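Local coordinates for protein VirX1 (Cyanophage Syn10, PDB 6QGM) that iodinates diverse substrates as a viral halogenase of the flavin-dependent tryptophan halogenase family, here in its apo form, at residues E47-L50 with G51-K55; N152-P155 with N156-F159; Y175-K179 with I180-N184. All blocks are in the same frame, centred on the assembly; numbering follows the deposited sequence.

Contact 1: E47-L50 with G51-K55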
# COMPACT_ATOMS: atom_id res chain seq x y z
N GLU B 47 -27.28 -19.74 -17.28
CA GLU B 47 -26.19 -18.88 -16.75
C GLU B 47 -24.96 -19.73 -16.43
O GLU B 47 -25.14 -20.85 -15.91
CB GLU B 47 -26.69 -18.22 -15.47
CG GLU B 47 -26.04 -16.89 -15.17
CD GLU B 47 -26.57 -16.29 -13.89
OE1 GLU B 47 -27.59 -16.82 -13.38
OE2 GLU B 47 -25.98 -15.29 -13.41
N SER B 48 -23.76 -19.20 -16.66
CA SER B 48 -22.47 -19.86 -16.33
C SER B 48 -21.97 -19.34 -14.98
O SER B 48 -22.35 -18.22 -14.58
CB SER B 48 -21.43 -19.71 -17.44
OG SER B 48 -21.01 -18.39 -17.59
N THR B 49 -21.19 -20.17 -14.28
CA THR B 49 -20.70 -19.94 -12.91
C THR B 49 -19.18 -19.78 -12.96
O THR B 49 -18.58 -20.01 -14.02
CB THR B 49 -21.13 -21.10 -12.00
OG1 THR B 49 -20.44 -22.28 -12.43
CG2 THR B 49 -22.63 -21.34 -12.00
N LEU B 50 -18.58 -19.40 -11.83
CA LEU B 50 -17.12 -19.34 -11.62
C LEU B 50 -16.69 -20.57 -10.81
O LEU B 50 -17.58 -21.37 -10.42
CB LEU B 50 -16.82 -18.07 -10.80
CG LEU B 50 -17.14 -16.76 -11.49
CD1 LEU B 50 -17.35 -15.65 -10.46
CD2 LEU B 50 -16.04 -16.43 -12.48
N GLY B 51 -15.37 -20.69 -10.58
CA GLY B 51 -14.80 -21.58 -9.55
C GLY B 51 -15.46 -21.37 -8.20
O GLY B 51 -15.79 -22.38 -7.56
N HIS B 52 -15.65 -20.12 -7.80
CA HIS B 52 -16.29 -19.67 -6.52
C HIS B 52 -17.50 -20.56 -6.19
O HIS B 52 -17.71 -20.90 -5.02
CB HIS B 52 -16.73 -18.18 -6.63
CG HIS B 52 -15.79 -17.12 -6.13
ND1 HIS B 52 -14.65 -16.73 -6.83
CD2 HIS B 52 -15.86 -16.32 -5.03
CE1 HIS B 52 -14.03 -15.77 -6.15
NE2 HIS B 52 -14.75 -15.51 -5.04
N PHE B 53 -18.29 -20.90 -7.22
CA PHE B 53 -19.55 -21.70 -7.13
C PHE B 53 -19.29 -23.06 -6.49
O PHE B 53 -20.20 -23.59 -5.81
CB PHE B 53 -20.14 -21.88 -8.52
CG PHE B 53 -21.56 -22.39 -8.57
CD1 PHE B 53 -22.60 -21.67 -8.02
CD2 PHE B 53 -21.86 -23.59 -9.20
CE1 PHE B 53 -23.91 -22.13 -8.09
CE2 PHE B 53 -23.16 -24.06 -9.25
CZ PHE B 53 -24.18 -23.33 -8.70
N ASN B 54 -18.10 -23.63 -6.71
CA ASN B 54 -17.70 -24.95 -6.16
C ASN B 54 -17.72 -24.87 -4.62
O ASN B 54 -18.20 -25.85 -3.99
CB ASN B 54 -16.37 -25.44 -6.74
CG ASN B 54 -16.43 -25.85 -8.19
OD1 ASN B 54 -16.93 -26.93 -8.50
ND2 ASN B 54 -15.90 -25.02 -9.07
N LYS B 55 -17.25 -23.76 -4.04
CA LYS B 55 -17.25 -23.55 -2.56
C LYS B 55 -18.69 -23.61 -2.04
O LYS B 55 -18.91 -24.27 -1.00
CB LYS B 55 -16.66 -22.18 -2.20
CG LYS B 55 -16.47 -21.88 -0.72
CD LYS B 55 -16.60 -20.40 -0.42
CE LYS B 55 -16.03 -20.10 0.94
NZ LYS B 55 -15.58 -18.69 1.04

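Contact 2: N152-P155 with N156-F159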
# COMPACT_ATOMS: atom_id res chain seq x y z
N ASN B 152 -2.63 -37.92 -12.57
CA ASN B 152 -2.51 -36.47 -12.86
C ASN B 152 -1.93 -36.26 -14.27
O ASN B 152 -0.95 -35.49 -14.40
CB ASN B 152 -1.60 -35.76 -11.84
CG ASN B 152 -2.26 -35.50 -10.51
OD1 ASN B 152 -1.79 -35.99 -9.48
ND2 ASN B 152 -3.32 -34.69 -10.51
N LYS B 153 -2.53 -36.89 -15.29
CA LYS B 153 -2.03 -36.90 -16.69
C LYS B 153 -2.36 -35.57 -17.38
O LYS B 153 -1.75 -35.31 -18.44
CB LYS B 153 -2.58 -38.10 -17.47
CG LYS B 153 -1.84 -39.40 -17.24
CD LYS B 153 -2.35 -40.60 -17.99
CE LYS B 153 -1.95 -41.88 -17.29
NZ LYS B 153 -1.97 -43.04 -18.22
N ILE B 154 -3.27 -34.77 -16.82
CA ILE B 154 -3.46 -33.34 -17.20
C ILE B 154 -2.83 -32.50 -16.09
O ILE B 154 -3.34 -32.46 -14.97
CB ILE B 154 -4.96 -33.04 -17.45
CG1 ILE B 154 -5.50 -33.90 -18.60
CG2 ILE B 154 -5.19 -31.55 -17.69
CD1 ILE B 154 -5.07 -33.47 -20.00
N PRO B 155 -1.66 -31.86 -16.33
CA PRO B 155 -0.92 -31.19 -15.26
C PRO B 155 -1.69 -30.06 -14.59
O PRO B 155 -2.26 -29.27 -15.31
CB PRO B 155 0.30 -30.60 -15.98
CG PRO B 155 0.45 -31.43 -17.24
CD PRO B 155 -0.97 -31.81 -17.62
N ASN B 156 -1.69 -30.03 -13.26
CA ASN B 156 -2.15 -28.87 -12.44
C ASN B 156 -3.64 -28.60 -12.65
O ASN B 156 -4.07 -27.45 -12.48
CB ASN B 156 -1.31 -27.62 -12.74
CG ASN B 156 -0.14 -27.47 -11.78
OD1 ASN B 156 1.01 -27.25 -12.20
ND2 ASN B 156 -0.41 -27.61 -10.50
N PHE B 157 -4.42 -29.64 -12.96
CA PHE B 157 -5.90 -29.60 -13.13
C PHE B 157 -6.54 -30.48 -12.06
O PHE B 157 -6.18 -31.66 -11.95
CB PHE B 157 -6.29 -30.11 -14.51
CG PHE B 157 -7.77 -30.32 -14.71
CD1 PHE B 157 -8.65 -29.23 -14.73
CD2 PHE B 157 -8.28 -31.60 -14.88
CE1 PHE B 157 -10.02 -29.43 -14.91
CE2 PHE B 157 -9.64 -31.78 -15.07
CZ PHE B 157 -10.51 -30.71 -15.08
N ASN B 158 -7.49 -29.90 -11.32
CA ASN B 158 -8.25 -30.57 -10.22
C ASN B 158 -9.73 -30.54 -10.61
O ASN B 158 -10.34 -29.47 -10.49
CB ASN B 158 -7.92 -29.89 -8.89
CG ASN B 158 -8.79 -30.31 -7.73
OD1 ASN B 158 -9.92 -30.78 -7.89
ND2 ASN B 158 -8.26 -30.12 -6.54
N PHE B 159 -10.28 -31.66 -11.08
CA PHE B 159 -11.64 -31.77 -11.67
C PHE B 159 -12.66 -31.03 -10.78
O PHE B 159 -13.36 -30.15 -11.32
CB PHE B 159 -12.01 -33.23 -11.91
CG PHE B 159 -13.43 -33.40 -12.39
CD1 PHE B 159 -13.77 -33.13 -13.71
CD2 PHE B 159 -14.43 -33.80 -11.52
CE1 PHE B 159 -15.07 -33.26 -14.15
CE2 PHE B 159 -15.73 -33.92 -11.97
CZ PHE B 159 -16.05 -33.65 -13.28

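Contact 3: Y175-K179 with I180-N184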
# COMPACT_ATOMS: atom_id res chain seq x y z
N TYR B 175 -34.37 -26.98 -7.23
CA TYR B 175 -33.68 -28.15 -6.63
C TYR B 175 -33.40 -27.84 -5.16
O TYR B 175 -33.81 -28.64 -4.28
CB TYR B 175 -32.42 -28.50 -7.42
CG TYR B 175 -31.75 -29.76 -6.95
CD1 TYR B 175 -32.17 -31.01 -7.37
CD2 TYR B 175 -30.69 -29.70 -6.06
CE1 TYR B 175 -31.56 -32.16 -6.91
CE2 TYR B 175 -30.06 -30.84 -5.60
CZ TYR B 175 -30.49 -32.08 -6.04
OH TYR B 175 -29.86 -33.20 -5.60
N LEU B 176 -32.73 -26.71 -4.90
CA LEU B 176 -32.36 -26.27 -3.53
C LEU B 176 -33.62 -26.21 -2.66
O LEU B 176 -33.56 -26.59 -1.50
CB LEU B 176 -31.66 -24.91 -3.63
CG LEU B 176 -30.28 -24.93 -4.29
CD1 LEU B 176 -29.62 -23.57 -4.19
CD2 LEU B 176 -29.40 -25.99 -3.66
N LYS B 177 -34.73 -25.76 -3.24
CA LYS B 177 -36.06 -25.65 -2.60
C LYS B 177 -36.52 -27.02 -2.08
O LYS B 177 -36.75 -27.16 -0.87
CB LYS B 177 -37.08 -25.08 -3.59
CG LYS B 177 -38.49 -24.89 -3.05
CD LYS B 177 -39.43 -24.30 -4.08
CE LYS B 177 -40.36 -25.33 -4.68
NZ LYS B 177 -41.59 -24.68 -5.15
N GLU B 178 -36.63 -28.00 -2.99
CA GLU B 178 -37.24 -29.32 -2.71
C GLU B 178 -36.32 -30.18 -1.83
O GLU B 178 -36.85 -30.88 -0.95
CB GLU B 178 -37.66 -30.06 -3.98
CG GLU B 178 -36.81 -29.95 -5.23
CD GLU B 178 -37.57 -30.38 -6.48
OE1 GLU B 178 -38.04 -31.54 -6.50
OE2 GLU B 178 -37.68 -29.53 -7.45
N LYS B 179 -35.00 -30.08 -2.04
CA LYS B 179 -34.00 -31.01 -1.44
C LYS B 179 -33.41 -30.47 -0.14
O LYS B 179 -33.10 -31.29 0.73
CB LYS B 179 -32.86 -31.29 -2.42
CG LYS B 179 -33.26 -31.92 -3.74
CD LYS B 179 -34.10 -33.17 -3.70
CE LYS B 179 -34.96 -33.29 -4.95
NZ LYS B 179 -35.50 -34.66 -5.13
N ILE B 180 -33.21 -29.16 -0.01
CA ILE B 180 -32.50 -28.55 1.16
C ILE B 180 -33.46 -27.64 1.94
O ILE B 180 -33.66 -27.92 3.15
CB ILE B 180 -31.21 -27.83 0.72
CG1 ILE B 180 -30.29 -28.78 -0.05
CG2 ILE B 180 -30.50 -27.21 1.91
CD1 ILE B 180 -28.95 -28.20 -0.45
N ALA B 181 -34.01 -26.60 1.32
CA ALA B 181 -34.71 -25.49 2.02
C ALA B 181 -35.98 -26.02 2.72
O ALA B 181 -36.06 -25.90 3.95
CB ALA B 181 -35.01 -24.36 1.06
N LEU B 182 -36.93 -26.56 1.96
CA LEU B 182 -38.24 -26.97 2.53
C LEU B 182 -38.02 -28.06 3.57
O LEU B 182 -38.49 -27.93 4.70
CB LEU B 182 -39.18 -27.43 1.41
CG LEU B 182 -39.61 -26.34 0.43
CD1 LEU B 182 -40.71 -26.86 -0.48
CD2 LEU B 182 -40.07 -25.10 1.18
N PRO B 183 -37.29 -29.16 3.27
CA PRO B 183 -37.01 -30.17 4.29
C PRO B 183 -36.45 -29.60 5.60
O PRO B 183 -36.84 -30.07 6.64
CB PRO B 183 -35.98 -31.08 3.59
CG PRO B 183 -36.31 -30.95 2.12
CD PRO B 183 -36.72 -29.51 1.96
N ASN B 184 -35.59 -28.57 5.52
CA ASN B 184 -34.98 -27.89 6.70
C ASN B 184 -35.94 -26.86 7.32
O ASN B 184 -35.51 -26.11 8.20
CB ASN B 184 -33.65 -27.22 6.35
CG ASN B 184 -32.56 -28.22 6.03
OD1 ASN B 184 -32.64 -29.39 6.41
ND2 ASN B 184 -31.52 -27.76 5.34

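Contact 1: E47-L50 with G51-K55
Thr-49 sets its methyl group over the ring of Phe-53, four residues on, and this CH-pi contact is the main apolar element of the strand-to-helix turn. Thr-49 CG2 lies 3.7 Å from the centroid of the Phe-53 ring and 12° off its normal, so the methyl sits over the centre of one face and not at the rim. Two torsions bring the partners together: the methyl stands anti to the carbonyl carbon of Thr-49, while CG of Phe-53 is anti to its own N (chi1 -167°), which brings one face of the ring under the Thr-49 methyl. The hydroxyl on the other branch of Thr-49 is engaged elsewhere, with OG1 hydrogen-bonded to Tyr-165 O on strand 164-168.

The polar contacts converge on backbone carbonyls. Phe-53 N makes a weak bond to Leu-50 O at 3.3 Å, with an N-H...O angle of 143°. Gly-51 O is gripped twice by Asn-54: the backbone N reaches it at 2.8 Å, and ND2 of the side chain at 3.0 Å. The ND2 donor lies in the carbonyl plane on a lone pair, though the acceptor is tilted somewhat out of the Asn-54 amide plane. The amide has further partners, Thr-163 O for ND2 and the Tyr-165 hydroxyl for OD1, which should fix its rotation.

Leu-50 packs by its CB, 4.2 Å from His-52 CB, and touches Leu-360 on helix 360-373, the helix that also meets His-52 and Phe-53 through His-363. The chemistry thus divides: an apolar methyl-on-ring contact links the residue just past strand 46-48 to helix 52-59, while the amide of Asn-54 ties the first turn of that helix to its own backbone and to the chain around strand 164-168.

Contact 2: N152-P155 with N156-F159
Ile-154 lays its CG2 methyl against CB of Phe-157 at 3.7 Å, the two side chains running side by side in the same direction. The methyl approaches the ring obliquely, Ile-154 CG2 reaching Phe-157 CG at 4.1 Å. Both groups have the same relation to their backbones: CG2 of Ile-154 and CG of Phe-157 are each anti to their own N, the latter with chi1 171°.

Between them the chain makes a type II beta turn from Ile-154 to Phe-157. Pro-155 and Asn-156 hold the corners, and the positive phi of Asn-156 (65°) is the conformation expected at the second of them. Ile-154 O and Phe-157 N stand 3.6 Å apart, without a hydrogen bond between them. Polar support comes instead from Asn-149, whose OD1 accepts from Ile-154 N and whose ND2 donates to Phe-157 O, spanning the turn.

Past the turn, Asn-158 occupies the N-cap of helix 159-162, its OD1 weakly bonded to Trp-161 N. Helix 494-512 packs on Ile-154 through Val-512 and on Pro-155 through Met-508, whereas Phe-157 rests on Asn-137 and Leu-140 of helix 137-143, so the turn touches both helices, while Phe-157 also meets Thr-163, just ahead of strand 164-168.

Contact 3: Y175-K179 with I180-N184
Leu-182 packs back along Lys-177, and its atoms can be followed outward. Leu-182 CB lies 3.3 Å from Lys-177 O; Leu-182 CG stays against the same oxygen and also comes to 3.9 Å from Lys-177 CG; Leu-182 CD1, at the tip, meets Lys-177 CG at 3.9 Å. CG of Leu-182 is anti to its carbonyl carbon (chi1 -66°), CG of Lys-177 is anti to its N, and the two side chains run side by side.

A second apolar pair, Leu-176 CD2 with Ile-180 CD1 at 3.9 Å, follows the ordinary four-residue spacing of a helix, and its two side chains point the same way. Both residues rest on Ala-21 of helix 14-26.

The backbone supplies the polar grip. Leu-176 O takes two donors: Ala-181 N at 2.9 Å, nearly straight at 171° and in the carbonyl plane, and Ile-180 N at 3.0 Å, bent at 146° and above that plane. Lys-177 O receives Leu-182 N at 2.9 Å, again five residues on. Pro-183, which has no N-H to give, sets its ring carbons against Glu-178 O.

The i+5 bonds mark a widening to a pi-type turn near the C-terminal end of helix 169-181, which packs on helix 14-26, the helix following the glycine-rich turn of what is probably the Rossmann-type dinucleotide-binding part, consistent with the family.

In the fold
The three contacts follow one another along the chain, and none touches another. Contact 1 lies nearest the chain's centre, its own centre about 8 Å from it; those of contacts 2 and 3 lie about 22 Å and 25 Å out, and these contacts include more exposed residues. The centres of contacts 2 and 3 lie about 34 Å apart, and that of contact 1 about 19 Å and 20 Å from them. Contacts 1 and 2 share Thr-163 as a neighbour, while Phe-172, from the helix of contact 3, meets Phe-53 of contact 1. Chemistry follows place: an aromatic face and a bonded amide near the centre, an apolar Ile-Phe pairing across a beta turn in the loop, and backbone bonds with apolar pairs at the helix end.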